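Side-chain contact in PGRP-Hd - Peptidoglycan recognition protein homologue (Alvinella pompejana, PDB 3EP1), which probably recognises bacterial peptidoglycan in innate immunity, as a homologue of the peptidoglycan recognition proteins with an amidase-like fold: residues F82-D87 with Q129-K134. Residues are numbered along the deposited sequence; the frame is centred on the assembly and turned at random.
Sequences FLIDQD and QDALSK
In the amidase-like alpha/beta fold of the peptidoglycan recognition proteins, helices pack on a central mixed beta-sheet. Here strand 82-84 lies against helix 126-141, and Ile84 carries the contact with Ala131 and Leu132. The three residues are buried, and no hydrogen bond crosses between the segments. The bond from CA to CB of Ile84 points toward the helix, and both branches make contact. Its CG2 methyl meets the CB methyl of Ala131 at 3.8 Å. The other branch reaches over the next helical residue, with Ile84 CD1 3.7 Å from Leu132 CA. CD1 also lies 4.2 Å from Leu132 CB, so this methyl rests on the root of the leucine side chain. The torsions explain the division of labour. CG2 stands anti to the backbone N and CG1 anti to the carbonyl carbon (chi1 -51°), and an extended chi2 of 177° carries CD1 to the helix. Leu128, from the preceding turn of the same helix, also touches Ile84, and Leu132 packs on Phe162 of helix 160-167. Within the sheet, Ile84 shares backbone hydrogen bonds with Ala114 and Ile116. The next residue, Asp85, bonds through OD2 to the hydroxyl of Tyr91, while its OD1 accepts from the backbone N of Val89. OD1 also closes an Asx turn: Asp87 N reaches Asp85 OD1 at 3.0 Å, from 52° out of the carboxylate plane.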
loop_
_atom_site.group_PDB
_atom_site.type_symbol
_atom_site.label_atom_id
_atom_site.label_comp_id
_atom_site.label_asym_id
_atom_site.label_seq_id
_atom_site.Cartn_x
_atom_site.Cartn_y
_atom_site.Cartn_z
ATOM N N PHE A 82 12.546 6.567 0.212
ATOM C CA PHE A 82 11.771 6.667 -1.019
ATOM C C PHE A 82 11.942 8.049 -1.637
ATOM O O PHE A 82 12.310 9.001 -0.957
ATOM C CB PHE A 82 10.274 6.465 -0.757
ATOM C CG PHE A 82 9.914 5.097 -0.261
ATOM C CD1 PHE A 82 9.762 4.854 1.098
ATOM C CD2 PHE A 82 9.739 4.046 -1.156
ATOM C CE1 PHE A 82 9.442 3.588 1.560
ATOM C CE2 PHE A 82 9.420 2.779 -0.707
ATOM C CZ PHE A 82 9.272 2.548 0.658
ATOM N N LEU A 83 11.655 8.152 -2.930
ATOM C CA LEU A 83 11.740 9.418 -3.643
ATOM C C LEU A 83 10.544 9.475 -4.590
ATOM O O LEU A 83 10.116 8.452 -5.111
ATOM C CB LEU A 83 13.051 9.523 -4.429
ATOM C CG LEU A 83 14.374 9.358 -3.675
ATOM C CD1 LEU A 83 14.709 7.881 -3.550
ATOM C CD2 LEU A 83 15.487 10.077 -4.424
ATOM N N ILE A 84 10.017 10.672 -4.816
ATOM C CA ILE A 84 8.840 10.856 -5.662
ATOM C C ILE A 84 9.052 11.988 -6.670
ATOM O O ILE A 84 9.490 13.070 -6.290
ATOM C CB ILE A 84 7.610 11.195 -4.769
ATOM C CG1 ILE A 84 7.494 10.160 -3.639
ATOM C CG2 ILE A 84 6.344 11.266 -5.608
ATOM C CD1 ILE A 84 6.370 10.410 -2.649
ATOM N N ASP A 85 8.763 11.747 -7.949
ATOM C CA ASP A 85 8.931 12.801 -8.949
ATOM C C ASP A 85 7.618 13.538 -9.201
ATOM O O ASP A 85 6.571 13.150 -8.692
ATOM C CB ASP A 85 9.513 12.263 -10.274
ATOM C CG ASP A 85 8.591 11.288 -10.989
ATOM O OD1 ASP A 85 7.362 11.318 -10.758
ATOM O OD2 ASP A 85 9.106 10.500 -11.812
ATOM N N GLN A 86 7.679 14.593 -10.004
ATOM C CA GLN A 86 6.510 15.427 -10.280
ATOM C C GLN A 86 5.365 14.792 -11.065
ATOM O O GLN A 86 4.268 15.361 -11.153
ATOM C CB GLN A 86 6.984 16.731 -10.925
ATOM C CG GLN A 86 7.980 17.457 -10.010
ATOM C CD GLN A 86 8.533 18.738 -10.592
ATOM O OE1 GLN A 86 9.027 18.752 -11.719
ATOM N NE2 GLN A 86 8.465 19.825 -9.824
ATOM N N ASP A 87 5.605 13.602 -11.609
ATOM C CA ASP A 87 4.571 12.890 -12.342
ATOM C C ASP A 87 3.965 11.791 -11.485
ATOM O O ASP A 87 3.237 10.948 -11.986
ATOM C CB ASP A 87 5.132 12.296 -13.636
ATOM C CG ASP A 87 5.418 13.355 -14.682
ATOM O OD1 ASP A 87 4.502 14.143 -14.998
ATOM O OD2 ASP A 87 6.552 13.403 -15.199
ATOM N N GLN A 129 1.579 14.917 -5.076
ATOM C CA GLN A 129 0.855 14.857 -3.809
ATOM C C GLN A 129 0.114 13.542 -3.621
ATOM O O GLN A 129 0.169 12.949 -2.548
ATOM C CB GLN A 129 -0.150 15.995 -3.712
ATOM C CG GLN A 129 0.463 17.333 -3.387
ATOM C CD GLN A 129 -0.571 18.432 -3.359
ATOM O OE1 GLN A 129 -1.603 18.313 -2.699
ATOM N NE2 GLN A 129 -0.302 19.514 -4.077
ATOM N N ASP A 130 -0.586 13.093 -4.661
ATOM C CA ASP A 130 -1.340 11.845 -4.582
ATOM C C ASP A 130 -0.421 10.655 -4.348
ATOM O O ASP A 130 -0.772 9.746 -3.602
ATOM C CB ASP A 130 -2.158 11.627 -5.857
ATOM C CG ASP A 130 -3.198 12.713 -6.071
ATOM O OD1 ASP A 130 -3.354 13.170 -7.219
ATOM O OD2 ASP A 130 -3.864 13.114 -5.092
ATOM N N ALA A 131 0.747 10.659 -4.989
ATOM C CA ALA A 131 1.707 9.570 -4.819
ATOM C C ALA A 131 2.173 9.605 -3.372
ATOM O O ALA A 131 2.280 8.570 -2.714
ATOM C CB ALA A 131 2.896 9.747 -5.763
ATOM N N LEU A 132 2.445 10.810 -2.886
ATOM C CA LEU A 132 2.875 10.994 -1.513
ATOM C C LEU A 132 1.800 10.419 -0.611
ATOM O O LEU A 132 2.085 9.642 0.291
ATOM C CB LEU A 132 3.070 12.478 -1.210
ATOM C CG LEU A 132 3.362 12.853 0.246
ATOM C CD1 LEU A 132 4.376 11.896 0.847
ATOM C CD2 LEU A 132 3.874 14.283 0.302
ATOM N N SER A 133 0.559 10.801 -0.881
ATOM C CA SER A 133 -0.576 10.328 -0.102
ATOM C C SER A 133 -0.681 8.808 -0.147
ATOM O O SER A 133 -0.880 8.165 0.884
ATOM C CB SER A 133 -1.867 10.943 -0.632
ATOM O OG SER A 133 -2.958 10.574 0.189
ATOM N N LYS A 134 -0.536 8.237 -1.341
ATOM C CA LYS A 134 -0.619 6.787 -1.506
ATOM C C LYS A 134 0.471 6.053 -0.727
ATOM O O LYS A 134 0.194 5.068 -0.051
ATOM C CB LYS A 134 -0.525 6.414 -2.990
ATOM C CG LYS A 134 -0.612 4.909 -3.275
ATOM C CD LYS A 134 -0.587 4.615 -4.785
ATOM C CE LYS A 134 0.713 5.110 -5.406
ATOM N NZ LYS A 134 0.650 5.215 -6.885
#